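Local coordinates for uncharacterized protein lp_2664 (Lactobacillus plantarum WCFS1, PDB 2PJQ) that is of unknown function but carries an HD domain, the all-helical fold of metal-dependent phosphohydrolases, and so probably hydrolyses a phosphate ester, at residues 50-56 with 119-124; 15-20 with 61-65; 151-155 with 213-217; 104-108 with 124-129. One frame throughout, in Å; residues are numbered along the deposited sequence.

Contact 1 (50-56 with 119-124); sequences GANLNLT and LEGQVV
A helix start can be tied down by an acidic side chain from a neighbouring helix, and residues 50-56 meeting the first turns of helix 119-130 are a case in point. Gly50 ends helix 32-49 in a Schellman motif, with phi/psi of 74/48, and its O lies 3.7 Å from Leu119 CD2. Ala51 is extended (-100/155) and turns its methyl toward the partner helix, where CB packs 3.9 Å from Leu119 CD2 and 4.3 Å from Val123 CG2. Asn52 takes the N-cap position of helix 53-62. Its backbone N donates a 3.0 Å hydrogen bond to Glu120 OE1, while Glu120 OE2 accepts a weak one from Leu119 N at 3.1 Å, so one carboxylate bridges the two helix beginnings. Glu120 has chi1 near 3° (between wells) and chi2 m. This is a corner of the all-helical HD domain, where a tight turn between consecutive helices is held against a third. Leu53 and Asn54 face elsewhere, Leu53 onto helix 32-49. Leu55 (chi1 t) points toward the carboxylate-bearing residue, its CD1 3.3 Å from Glu120 CG. The backbones come closest at Thr56, whose CA is 5.1 Å from Glu120 CA. In the m rotamer Thr56 OG1 donates a hydrogen bond to Asn52 O at 2.6 Å and lies 3.4 Å from Glu120 CB; Thr56 CG2 rests 3.7 Å from Val123 CG1, and Thr56 O 3.8 Å from Val124 CG2.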
loop_
_atom_site.group_PDB
_atom_site.type_symbol
_atom_site.label_atom_id
_atom_site.label_comp_id
_atom_site.label_asym_id
_atom_site.label_seq_id
_atom_site.Cartn_x
_atom_site.Cartn_y
_atom_site.Cartn_z
ATOM N N GLY B 50 13.295 9.110 -30.827
ATOM C CA GLY B 50 13.652 10.309 -31.551
ATOM C C GLY B 50 12.613 11.374 -31.288
ATOM O O GLY B 50 12.106 12.021 -32.201
ATOM N N ALA B 51 12.285 11.549 -30.021
ATOM C CA ALA B 51 11.296 12.535 -29.641
ATOM C C ALA B 51 12.000 13.769 -29.136
ATOM O O ALA B 51 13.139 13.695 -28.682
ATOM C CB ALA B 51 10.392 11.976 -28.550
ATOM N N ASN B 52 11.329 14.911 -29.228
ATOM C CA ASN B 52 11.907 16.137 -28.727
ATOM C C ASN B 52 12.111 15.903 -27.229
ATOM O O ASN B 52 11.159 15.639 -26.497
ATOM C CB ASN B 52 10.962 17.310 -28.929
ATOM C CG ASN B 52 11.459 18.555 -28.233
ATOM O OD1 ASN B 52 12.480 19.128 -28.619
ATOM N ND2 ASN B 52 10.763 18.968 -27.185
ATOM N N LEU B 53 13.353 16.004 -26.778
ATOM C CA LEU B 53 13.675 15.773 -25.380
ATOM C C LEU B 53 13.044 16.742 -24.395
ATOM O O LEU B 53 12.189 16.347 -23.604
ATOM C CB LEU B 53 15.187 15.796 -25.192
ATOM C CG LEU B 53 15.719 15.049 -23.979
ATOM C CD1 LEU B 53 15.398 13.564 -24.126
ATOM C CD2 LEU B 53 17.217 15.271 -23.869
ATOM N N ASN B 54 13.467 18.006 -24.446
ATOM C CA ASN B 54 12.961 19.045 -23.538
ATOM C C ASN B 54 11.454 19.229 -23.398
ATOM O O ASN B 54 10.991 19.630 -22.340
ATOM C CB ASN B 54 13.583 20.392 -23.890
ATOM C CG ASN B 54 15.071 20.406 -23.665
ATOM O OD1 ASN B 54 15.692 19.349 -23.501
ATOM N ND2 ASN B 54 15.663 21.598 -23.668
ATOM N N LEU B 55 10.683 18.973 -24.445
ATOM C CA LEU B 55 9.242 19.123 -24.325
ATOM C C LEU B 55 8.785 17.941 -23.486
ATOM O O LEU B 55 7.980 18.092 -22.561
ATOM C CB LEU B 55 8.567 19.044 -25.695
ATOM C CG LEU B 55 7.124 19.527 -25.909
ATOM C CD1 LEU B 55 6.568 18.858 -27.158
ATOM C CD2 LEU B 55 6.243 19.206 -24.726
ATOM N N THR B 56 9.310 16.763 -23.832
ATOM C CA THR B 56 8.974 15.508 -23.165
ATOM C C THR B 56 9.161 15.555 -21.655
ATOM O O THR B 56 8.209 15.383 -20.900
ATOM C CB THR B 56 9.830 14.332 -23.719
ATOM O OG1 THR B 56 9.571 14.165 -25.115
ATOM C CG2 THR B 56 9.479 13.027 -23.032
ATOM N N LEU B 119 4.203 12.543 -30.159
ATOM C CA LEU B 119 5.169 11.476 -29.997
ATOM C C LEU B 119 5.735 11.721 -28.616
ATOM O O LEU B 119 6.035 10.783 -27.872
ATOM C CB LEU B 119 6.288 11.569 -31.024
ATOM C CG LEU B 119 7.407 10.527 -30.880
ATOM C CD1 LEU B 119 6.907 9.135 -31.233
ATOM C CD2 LEU B 119 8.559 10.921 -31.781
ATOM N N GLU B 120 5.868 12.996 -28.266
ATOM C CA GLU B 120 6.392 13.330 -26.959
ATOM C C GLU B 120 5.340 12.952 -25.953
ATOM O O GLU B 120 5.662 12.581 -24.836
ATOM C CB GLU B 120 6.730 14.813 -26.851
ATOM C CG GLU B 120 6.382 15.644 -28.071
ATOM C CD GLU B 120 7.098 15.187 -29.311
ATOM O OE1 GLU B 120 8.340 15.285 -29.345
ATOM O OE2 GLU B 120 6.413 14.723 -30.247
ATOM N N GLY B 121 4.076 13.018 -26.358
ATOM C CA GLY B 121 2.995 12.647 -25.451
ATOM C C GLY B 121 2.974 11.144 -25.186
ATOM O O GLY B 121 2.895 10.692 -24.051
ATOM N N GLN B 122 3.044 10.360 -26.252
ATOM C CA GLN B 122 3.045 8.921 -26.117
ATOM C C GLN B 122 4.193 8.537 -25.220
ATOM O O GLN B 122 4.095 7.596 -24.443
ATOM C CB GLN B 122 3.218 8.269 -27.479
ATOM C CG GLN B 122 2.038 8.514 -28.409
ATOM C CD GLN B 122 2.294 8.050 -29.829
ATOM O OE1 GLN B 122 3.154 7.193 -30.085
ATOM N NE2 GLN B 122 1.537 8.606 -30.764
ATOM N N VAL B 123 5.291 9.276 -25.311
ATOM C CA VAL B 123 6.434 8.966 -24.474
ATOM C C VAL B 123 6.184 9.302 -22.999
ATOM O O VAL B 123 6.515 8.514 -22.123
ATOM C CB VAL B 123 7.704 9.678 -24.976
ATOM C CG1 VAL B 123 8.820 9.549 -23.946
ATOM C CG2 VAL B 123 8.165 9.040 -26.277
ATOM N N VAL B 124 5.594 10.458 -22.712
ATOM C CA VAL B 124 5.331 10.811 -21.322
ATOM C C VAL B 124 4.397 9.737 -20.756
ATOM O O VAL B 124 4.682 9.117 -19.729
ATOM C CB VAL B 124 4.665 12.217 -21.206
ATOM C CG1 VAL B 124 4.787 12.757 -19.783
ATOM C CG2 VAL B 124 5.321 13.175 -22.165
#

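Contact 2 (15-20 with 61-65); sequences IQTYAL and WLHDV
Small residues let helices approach, and large ones fill the hollows that result. On the regular helix 15-20, Ala19 presents only a methyl to the end of helix 53-62, letting its CA come within 5.9 Å of Trp61 CA; Ala19 CB lies 3.5 Å from Trp61 O and 4.0 Å from Trp61 CB. Trp61 (chi1 m, chi2 119°) is the knob, its indole seated in a hole made by Ile15, Gln16, Ala19 and Leu20. The extended Gln16 (chi1 and chi2 t) lies over one ring face, CG 3.5 Å from the centroid of the six-membered ring in a CH-pi contact, and Leu20 CD2 approaches Trp61 CZ3 at 4.1 Å. This knobs-into-holes packing joins the N-terminal helix 9-22 to helix 53-62 of the helical bundle, just before His63 and Asp64, probably the HD pair of the HD-domain family's H...HD...D pattern, which take no part here. One turn before Ala19, Ile15 CG2 is 3.3 Å from Leu62 CG. Tyr18 (chi1 t) swings its ring edge to Leu62, CD2 to CD2 4.1 Å, and CE2 stands 4.2 Å from Val65 CG1. Residues 63-65 keep helical phi/psi without the regular hydrogen bonds; Val65 CG2 lies 4.0 Å from Ala19 CA.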
loop_
_atom_site.group_PDB
_atom_site.type_symbol
_atom_site.label_atom_id
_atom_site.label_comp_id
_atom_site.label_asym_id
_atom_site.label_seq_id
_atom_site.Cartn_x
_atom_site.Cartn_y
_atom_site.Cartn_z
ATOM N N ILE B 15 11.466 24.163 -14.568
ATOM C CA ILE B 15 10.282 23.322 -14.475
ATOM C C ILE B 15 10.521 22.167 -13.521
ATOM O O ILE B 15 9.609 21.765 -12.780
ATOM C CB ILE B 15 9.905 22.735 -15.861
ATOM C CG1 ILE B 15 9.496 23.862 -16.800
ATOM C CG2 ILE B 15 8.770 21.724 -15.723
ATOM C CD1 ILE B 15 9.369 23.433 -18.197
ATOM N N GLN B 16 11.741 21.620 -13.563
ATOM C CA GLN B 16 12.104 20.498 -12.694
ATOM C C GLN B 16 12.001 21.014 -11.267
ATOM O O GLN B 16 11.333 20.412 -10.403
ATOM C CB GLN B 16 13.537 20.046 -12.960
ATOM C CG GLN B 16 13.944 18.812 -12.150
ATOM C CD GLN B 16 15.441 18.512 -12.221
ATOM O OE1 GLN B 16 16.081 18.645 -13.273
ATOM N NE2 GLN B 16 16.001 18.093 -11.098
ATOM N N THR B 17 12.659 22.149 -11.044
ATOM C CA THR B 17 12.662 22.776 -9.745
ATOM C C THR B 17 11.242 23.008 -9.332
ATOM O O THR B 17 10.858 22.662 -8.223
ATOM C CB THR B 17 13.367 24.134 -9.749
ATOM O OG1 THR B 17 14.675 23.993 -10.289
ATOM C CG2 THR B 17 13.492 24.668 -8.338
ATOM N N TYR B 18 10.452 23.592 -10.215
ATOM C CA TYR B 18 9.067 23.853 -9.875
ATOM C C TYR B 18 8.328 22.579 -9.459
ATOM O O TYR B 18 7.679 22.527 -8.402
ATOM C CB TYR B 18 8.346 24.498 -11.050
ATOM C CG TYR B 18 6.954 24.939 -10.695
ATOM C CD1 TYR B 18 6.742 26.019 -9.833
ATOM C CD2 TYR B 18 5.847 24.233 -11.159
ATOM C CE1 TYR B 18 5.471 26.381 -9.437
ATOM C CE2 TYR B 18 4.564 24.586 -10.767
ATOM C CZ TYR B 18 4.385 25.660 -9.903
ATOM O OH TYR B 18 3.116 25.971 -9.492
ATOM N N ALA B 19 8.434 21.556 -10.299
ATOM C CA ALA B 19 7.775 20.285 -10.054
ATOM C C ALA B 19 8.113 19.705 -8.685
ATOM O O ALA B 19 7.228 19.508 -7.851
ATOM C CB ALA B 19 8.157 19.304 -11.135
ATOM N N LEU B 20 9.392 19.418 -8.455
ATOM C CA LEU B 20 9.816 18.847 -7.177
ATOM C C LEU B 20 9.355 19.658 -5.953
ATOM O O LEU B 20 9.030 19.085 -4.921
ATOM C CB LEU B 20 11.338 18.668 -7.160
ATOM C CG LEU B 20 11.885 17.733 -8.246
ATOM C CD1 LEU B 20 13.372 17.884 -8.347
ATOM C CD2 LEU B 20 11.515 16.303 -7.946
ATOM N N TRP B 61 7.702 16.087 -16.102
ATOM C CA TRP B 61 7.854 16.707 -14.792
ATOM C C TRP B 61 6.546 17.280 -14.296
ATOM O O TRP B 61 6.206 17.150 -13.122
ATOM C CB TRP B 61 8.868 17.860 -14.850
ATOM C CG TRP B 61 10.312 17.471 -14.935
ATOM C CD1 TRP B 61 11.188 17.774 -15.942
ATOM C CD2 TRP B 61 11.056 16.750 -13.959
ATOM N NE1 TRP B 61 12.444 17.285 -15.650
ATOM C CE2 TRP B 61 12.391 16.649 -14.436
ATOM C CE3 TRP B 61 10.732 16.177 -12.719
ATOM C CZ2 TRP B 61 13.396 15.996 -13.717
ATOM C CZ3 TRP B 61 11.732 15.531 -12.003
ATOM C CH2 TRP B 61 13.050 15.445 -12.508
ATOM N N LEU B 62 5.805 17.899 -15.208
ATOM C CA LEU B 62 4.564 18.578 -14.855
ATOM C C LEU B 62 3.215 17.863 -14.872
ATOM O O LEU B 62 2.211 18.480 -14.545
ATOM C CB LEU B 62 4.462 19.859 -15.697
ATOM C CG LEU B 62 5.620 20.872 -15.597
ATOM C CD1 LEU B 62 5.480 21.917 -16.699
ATOM C CD2 LEU B 62 5.637 21.545 -14.230
ATOM N N HIS B 63 3.146 16.586 -15.227
ATOM C CA HIS B 63 1.830 15.939 -15.242
ATOM C C HIS B 63 1.111 15.849 -13.896
ATOM O O HIS B 63 -0.074 16.160 -13.806
ATOM C CB HIS B 63 1.880 14.528 -15.803
ATOM C CG HIS B 63 0.630 13.754 -15.524
ATOM N ND1 HIS B 63 0.633 12.538 -14.875
ATOM C CD2 HIS B 63 -0.675 14.074 -15.717
ATOM C CE1 HIS B 63 -0.614 12.147 -14.676
ATOM N NE2 HIS B 63 -1.427 13.063 -15.176
ATOM N N ASP B 64 1.807 15.393 -12.863
ATOM C CA ASP B 64 1.186 15.253 -11.562
ATOM C C ASP B 64 0.886 16.556 -10.852
ATOM O O ASP B 64 -0.013 16.627 -10.037
ATOM C CB ASP B 64 2.064 14.399 -10.648
ATOM C CG ASP B 64 2.055 12.944 -11.028
ATOM O OD1 ASP B 64 1.007 12.458 -11.517
ATOM O OD2 ASP B 64 3.088 12.275 -10.821
ATOM N N VAL B 65 1.643 17.594 -11.145
ATOM C CA VAL B 65 1.484 18.893 -10.479
ATOM C C VAL B 65 0.119 19.409 -10.629
ATOM O O VAL B 65 -0.373 20.229 -9.790
ATOM C CB VAL B 65 2.417 19.920 -11.107
ATOM C CG1 VAL B 65 1.922 21.333 -10.887
ATOM C CG2 VAL B 65 3.795 19.749 -10.528
#

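Contact 3 (151-155 with 213-217); sequences KIYDP and FKAEW
Aromatic side chains can fasten an irregular loop to a helix without any polar bond, as between residues 151-155 and the helical segment 213-217. The loop backbone is extended at Tyr153 and Asp154 (phi/psi -166/158 and -162/90), and the main chains stay well apart: the nearest CA atoms, of Pro155 and Lys214, are 9.1 Å from each other. Side chains span the gap. Tyr153, Phe213 and Trp217, all with chi1 t, form an aromatic cluster. The Tyr153 ring directs its edge at the face of Trp217, T-shaped, its centroid 5.0 Å from that of the Trp217 six-membered ring with planes at 84°; Phe213 in turn points its edge at the face of Tyr153, offset, centroids 5.7 Å apart and planes at 82°. Apolar contacts lie within and beside the cluster: Ile152 CG2 is 3.8 Å from Phe213 CZ, Tyr153 CB 3.6 Å from Phe213 CE1, and Pro155 CD 3.9 Å from Trp217 CZ2. The aliphatic part of Lys214 also reaches in, its CD 3.3 Å from Tyr153 OH. The one salt bridge is internal to the loop, from Lys151 NZ to Asp154 OD2 at 3.3 Å. Helix 175-183 backs the site, Ile176 against both Tyr153 and Phe213. The second subunit packs its Tyr143 on Ile152 and its Arg37 on Trp217, and its Ala135 N donates a hydrogen bond to Glu216 OE2, so helix 204-219 is part of the subunit interface.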
loop_
_atom_site.group_PDB
_atom_site.type_symbol
_atom_site.label_atom_id
_atom_site.label_comp_id
_atom_site.label_asym_id
_atom_site.label_seq_id
_atom_site.Cartn_x
_atom_site.Cartn_y
_atom_site.Cartn_z
ATOM N N LYS B 151 -10.906 1.185 0.025
ATOM C CA LYS B 151 -11.066 -0.198 0.460
ATOM C C LYS B 151 -10.131 -1.117 -0.354
ATOM O O LYS B 151 -9.968 -0.944 -1.568
ATOM C CB LYS B 151 -12.522 -0.606 0.266
ATOM C CG LYS B 151 -12.937 -1.885 0.965
ATOM C CD LYS B 151 -14.411 -2.157 0.711
ATOM C CE LYS B 151 -15.280 -1.003 1.203
ATOM N NZ LYS B 151 -16.688 -1.143 0.741
ATOM N N ILE B 152 -9.528 -2.107 0.294
ATOM C CA ILE B 152 -8.604 -2.977 -0.420
ATOM C C ILE B 152 -9.266 -3.999 -1.323
ATOM O O ILE B 152 -8.775 -4.267 -2.415
ATOM C CB ILE B 152 -7.667 -3.751 0.546
ATOM C CG1 ILE B 152 -7.036 -2.793 1.552
ATOM C CG2 ILE B 152 -6.546 -4.428 -0.248
ATOM C CD1 ILE B 152 -6.249 -3.484 2.647
ATOM N N TYR B 153 -10.375 -4.567 -0.869
ATOM C CA TYR B 153 -11.072 -5.594 -1.629
ATOM C C TYR B 153 -12.464 -5.808 -1.058
ATOM O O TYR B 153 -12.710 -5.499 0.102
ATOM C CB TYR B 153 -10.278 -6.891 -1.538
ATOM C CG TYR B 153 -10.876 -8.063 -2.269
ATOM C CD1 TYR B 153 -11.058 -8.028 -3.647
ATOM C CD2 TYR B 153 -11.213 -9.227 -1.587
ATOM C CE1 TYR B 153 -11.554 -9.124 -4.332
ATOM C CE2 TYR B 153 -11.710 -10.332 -2.259
ATOM C CZ TYR B 153 -11.876 -10.275 -3.635
ATOM O OH TYR B 153 -12.353 -11.376 -4.312
ATOM N N ASP B 154 -13.372 -6.343 -1.870
ATOM C CA ASP B 154 -14.750 -6.597 -1.438
ATOM C C ASP B 154 -15.334 -7.595 -2.436
ATOM O O ASP B 154 -15.905 -7.193 -3.443
ATOM C CB ASP B 154 -15.558 -5.286 -1.478
ATOM C CG ASP B 154 -16.824 -5.324 -0.608
ATOM O OD1 ASP B 154 -17.524 -6.360 -0.590
ATOM O OD2 ASP B 154 -17.129 -4.298 0.045
ATOM N N PRO B 155 -15.198 -8.908 -2.176
ATOM C CA PRO B 155 -15.739 -9.903 -3.114
ATOM C C PRO B 155 -17.126 -9.570 -3.647
ATOM O O PRO B 155 -17.496 -9.974 -4.751
ATOM C CB PRO B 155 -15.707 -11.207 -2.307
ATOM C CG PRO B 155 -15.618 -10.761 -0.882
ATOM C CD PRO B 155 -14.718 -9.564 -0.953
ATOM N N PHE B 213 -3.437 -12.872 -3.562
ATOM C CA PHE B 213 -4.247 -12.103 -2.626
ATOM C C PHE B 213 -5.650 -12.706 -2.482
ATOM O O PHE B 213 -6.204 -12.742 -1.383
ATOM C CB PHE B 213 -4.343 -10.634 -3.081
ATOM C CG PHE B 213 -5.187 -9.767 -2.178
ATOM C CD1 PHE B 213 -6.575 -9.797 -2.256
ATOM C CD2 PHE B 213 -4.589 -8.930 -1.238
ATOM C CE1 PHE B 213 -7.365 -9.007 -1.409
ATOM C CE2 PHE B 213 -5.362 -8.135 -0.385
ATOM C CZ PHE B 213 -6.753 -8.173 -0.473
ATOM N N LYS B 214 -6.220 -13.187 -3.583
ATOM C CA LYS B 214 -7.559 -13.763 -3.543
ATOM C C LYS B 214 -7.520 -15.217 -3.124
ATOM O O LYS B 214 -8.522 -15.766 -2.669
ATOM C CB LYS B 214 -8.240 -13.609 -4.898
ATOM C CG LYS B 214 -8.187 -12.179 -5.373
ATOM C CD LYS B 214 -9.498 -11.702 -5.938
ATOM C CE LYS B 214 -9.686 -12.168 -7.347
ATOM N NZ LYS B 214 -10.909 -11.521 -7.866
ATOM N N ALA B 215 -6.361 -15.842 -3.273
ATOM C CA ALA B 215 -6.212 -17.232 -2.867
ATOM C C ALA B 215 -6.144 -17.266 -1.336
ATOM O O ALA B 215 -6.788 -18.095 -0.693
ATOM C CB ALA B 215 -4.940 -17.830 -3.473
ATOM N N GLU B 216 -5.362 -16.339 -0.775
ATOM C CA GLU B 216 -5.153 -16.193 0.671
ATOM C C GLU B 216 -6.409 -15.706 1.398
ATOM O O GLU B 216 -6.721 -16.157 2.500
ATOM C CB GLU B 216 -3.985 -15.223 0.927
ATOM C CG GLU B 216 -2.614 -15.842 0.636
ATOM C CD GLU B 216 -1.437 -14.859 0.694
ATOM O OE1 GLU B 216 -1.387 -13.987 1.590
ATOM O OE2 GLU B 216 -0.536 -14.981 -0.158
ATOM N N TRP B 217 -7.130 -14.787 0.775
ATOM C CA TRP B 217 -8.345 -14.253 1.363
ATOM C C TRP B 217 -9.402 -15.347 1.464
ATOM O O TRP B 217 -10.011 -15.517 2.520
ATOM C CB TRP B 217 -8.857 -13.082 0.519
ATOM C CG TRP B 217 -10.172 -12.532 0.958
ATOM C CD1 TRP B 217 -11.386 -13.157 0.889
ATOM C CD2 TRP B 217 -10.425 -11.221 1.470
ATOM N NE1 TRP B 217 -12.380 -12.314 1.317
ATOM C CE2 TRP B 217 -11.818 -11.116 1.681
ATOM C CE3 TRP B 217 -9.616 -10.121 1.767
ATOM C CZ2 TRP B 217 -12.419 -9.952 2.175
ATOM C CZ3 TRP B 217 -10.216 -8.964 2.256
ATOM C CH2 TRP B 217 -11.603 -8.891 2.455
#

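Contact 4 (104-108 with 124-129)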
loop_
_atom_site.group_PDB
_atom_site.type_symbol
_atom_site.label_atom_id
_atom_site.label_comp_id
_atom_site.label_asym_id
_atom_site.label_seq_id
_atom_site.Cartn_x
_atom_site.Cartn_y
_atom_site.Cartn_z
ATOM N N HIS B 104 -4.259 15.361 -21.711
ATOM C CA HIS B 104 -4.890 14.398 -22.618
ATOM C C HIS B 104 -4.082 13.121 -22.782
ATOM O O HIS B 104 -3.933 12.610 -23.886
ATOM C CB HIS B 104 -5.061 15.027 -23.994
ATOM C CG HIS B 104 -5.656 16.396 -23.959
ATOM N ND1 HIS B 104 -6.963 16.632 -23.590
ATOM C CD2 HIS B 104 -5.114 17.608 -24.219
ATOM C CE1 HIS B 104 -7.200 17.931 -23.621
ATOM N NE2 HIS B 104 -6.094 18.545 -24.000
HETATM N N MSE B 105 -3.569 12.598 -21.679
HETATM C CA MSE B 105 -2.766 11.386 -21.718
HETATM C C MSE B 105 -3.185 10.456 -20.592
HETATM O O MSE B 105 -2.749 9.305 -20.527
HETATM C CB MSE B 105 -1.316 11.747 -21.519
HETATM C CG MSE B 105 -1.138 12.549 -20.261
HETATM SE SE MSE B 105 0.647 12.452 -19.632
HETATM C CE MSE B 105 0.338 11.477 -17.993
ATOM N N SER B 106 -4.012 10.957 -19.685
ATOM C CA SER B 106 -4.449 10.119 -18.589
ATOM C C SER B 106 -5.471 9.092 -19.061
ATOM O O SER B 106 -6.232 9.324 -20.003
ATOM C CB SER B 106 -5.033 10.963 -17.450
ATOM O OG SER B 106 -4.037 11.774 -16.848
ATOM N N PHE B 107 -5.442 7.942 -18.394
ATOM C CA PHE B 107 -6.340 6.826 -18.651
ATOM C C PHE B 107 -7.764 7.286 -18.328
ATOM O O PHE B 107 -8.723 6.893 -18.994
ATOM C CB PHE B 107 -5.947 5.668 -17.736
ATOM C CG PHE B 107 -6.818 4.458 -17.859
ATOM C CD1 PHE B 107 -6.629 3.551 -18.891
ATOM C CD2 PHE B 107 -7.781 4.187 -16.900
ATOM C CE1 PHE B 107 -7.384 2.383 -18.960
ATOM C CE2 PHE B 107 -8.540 3.023 -16.959
ATOM C CZ PHE B 107 -8.339 2.119 -17.989
ATOM N N SER B 108 -7.887 8.117 -17.294
ATOM C CA SER B 108 -9.183 8.634 -16.871
ATOM C C SER B 108 -9.876 9.297 -18.054
ATOM O O SER B 108 -11.091 9.187 -18.219
ATOM C CB SER B 108 -9.011 9.645 -15.727
ATOM O OG SER B 108 -8.167 10.729 -16.092
ATOM N N VAL B 124 5.594 10.458 -22.712
ATOM C CA VAL B 124 5.331 10.811 -21.322
ATOM C C VAL B 124 4.397 9.737 -20.756
ATOM O O VAL B 124 4.682 9.117 -19.729
ATOM C CB VAL B 124 4.665 12.217 -21.206
ATOM C CG1 VAL B 124 4.787 12.757 -19.783
ATOM C CG2 VAL B 124 5.321 13.175 -22.165
ATOM N N GLN B 125 3.295 9.495 -21.454
ATOM C CA GLN B 125 2.322 8.497 -21.027
ATOM C C GLN B 125 2.950 7.125 -20.742
ATOM O O GLN B 125 2.742 6.540 -19.669
ATOM C CB GLN B 125 1.232 8.355 -22.089
ATOM C CG GLN B 125 0.275 7.227 -21.814
ATOM C CD GLN B 125 -0.883 7.181 -22.786
ATOM O OE1 GLN B 125 -1.811 7.988 -22.705
ATOM N NE2 GLN B 125 -0.834 6.230 -23.716
ATOM N N ASP B 126 3.707 6.607 -21.703
ATOM C CA ASP B 126 4.347 5.310 -21.520
ATOM C C ASP B 126 5.269 5.324 -20.315
ATOM O O ASP B 126 5.383 4.344 -19.590
ATOM C CB ASP B 126 5.140 4.933 -22.762
ATOM C CG ASP B 126 4.253 4.462 -23.886
ATOM O OD1 ASP B 126 3.069 4.153 -23.612
ATOM O OD2 ASP B 126 4.740 4.384 -25.033
ATOM N N ALA B 127 5.932 6.447 -20.096
ATOM C CA ALA B 127 6.835 6.558 -18.969
ATOM C C ALA B 127 6.048 6.541 -17.666
ATOM O O ALA B 127 6.384 5.811 -16.728
ATOM C CB ALA B 127 7.632 7.833 -19.077
ATOM N N ASP B 128 4.985 7.336 -17.617
ATOM C CA ASP B 128 4.179 7.424 -16.412
ATOM C C ASP B 128 3.539 6.087 -16.046
ATOM O O ASP B 128 3.596 5.662 -14.895
ATOM C CB ASP B 128 3.100 8.490 -16.579
ATOM C CG ASP B 128 2.669 9.078 -15.259
ATOM O OD1 ASP B 128 3.507 9.753 -14.623
ATOM O OD2 ASP B 128 1.508 8.867 -14.849
ATOM N N ARG B 129 2.922 5.428 -17.018
ATOM C CA ARG B 129 2.278 4.145 -16.754
ATOM C C ARG B 129 3.302 3.093 -16.406
ATOM O O ARG B 129 3.077 2.266 -15.521
ATOM C CB ARG B 129 1.456 3.697 -17.962
ATOM C CG ARG B 129 0.189 4.516 -18.128
ATOM C CD ARG B 129 -0.487 4.309 -19.468
ATOM N NE ARG B 129 -1.602 5.235 -19.606
ATOM C CZ ARG B 129 -2.433 5.272 -20.643
ATOM N NH1 ARG B 129 -2.283 4.421 -21.656
ATOM N NH2 ARG B 129 -3.415 6.168 -20.664
#
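This is a side-chain-mediated contact between a connecting loop and a helix, near the centre of the chain (about 5 Å between centres): residues 104-108 follow helix 92-102 and lead into the short helix 107-110, alongside the C-terminal half of helix 119-130. The backbones are nearest where Met105 CA, in a selenomethionine, lies 5.9 Å from Gln125 CA. Met105 is the buried centrepiece. Its side chain reaches across to the helix, between Val124 and Asp128, with SE 4.2 Å from Val124 CG1 and CE 4.3 Å from Asp128 OD2, while its carbonyl faces the polar side chains of the next turn, Met105 O being 3.2 Å from Arg129 NH2. Arg129, nearly fully extended beyond chi1, carries its guanidinium to the loop so that Phe107 N and Ser106 C lie at its edge, Phe107 N 3.5 Å from Arg129 NH2. Spacings of three to four residues place Val124, Gln125, Asp128 and Arg129 on one side of the helix. Asp128 also touches His34 and His63, and Ser106 OG makes a weak hydrogen bond with His63 NE2. His34, His63, Asp64 and Asp128 match the H...HD...D pattern that binds metal in related enzymes, though no metal is bound to them here. A buried selenomethionine thus meets Val124, with the acidic Asp128 beside its methyl and the guanidinium of Arg129 close to the carbonyl of Met105; Asp128 may belong to a metal site, as in HD-domain relatives.

The contacts illustrate how chemistry follows position. Contact 2 is the most buried, made of apolar contacts and one CH-pi contact from Gln16, with no hydrogen bond across it; contacts 1 and 4 are partly buried and mix apolar packing with polar groups; contact 3 lies at the surface, beside the second subunit, and relies on aromatic rings. Contacts 1 and 2 use opposite ends of helix 53-62, whereas contacts 1 and 4 share helix 119-130 and Val124. Contacts 2 and 4 meet at the putative metal site, where His63 ND1 is 3.3 Å from Met105 CE and 3.8 Å from Asp128 OD2. Contact 3 stands apart, its centre 27 Å or more from the others.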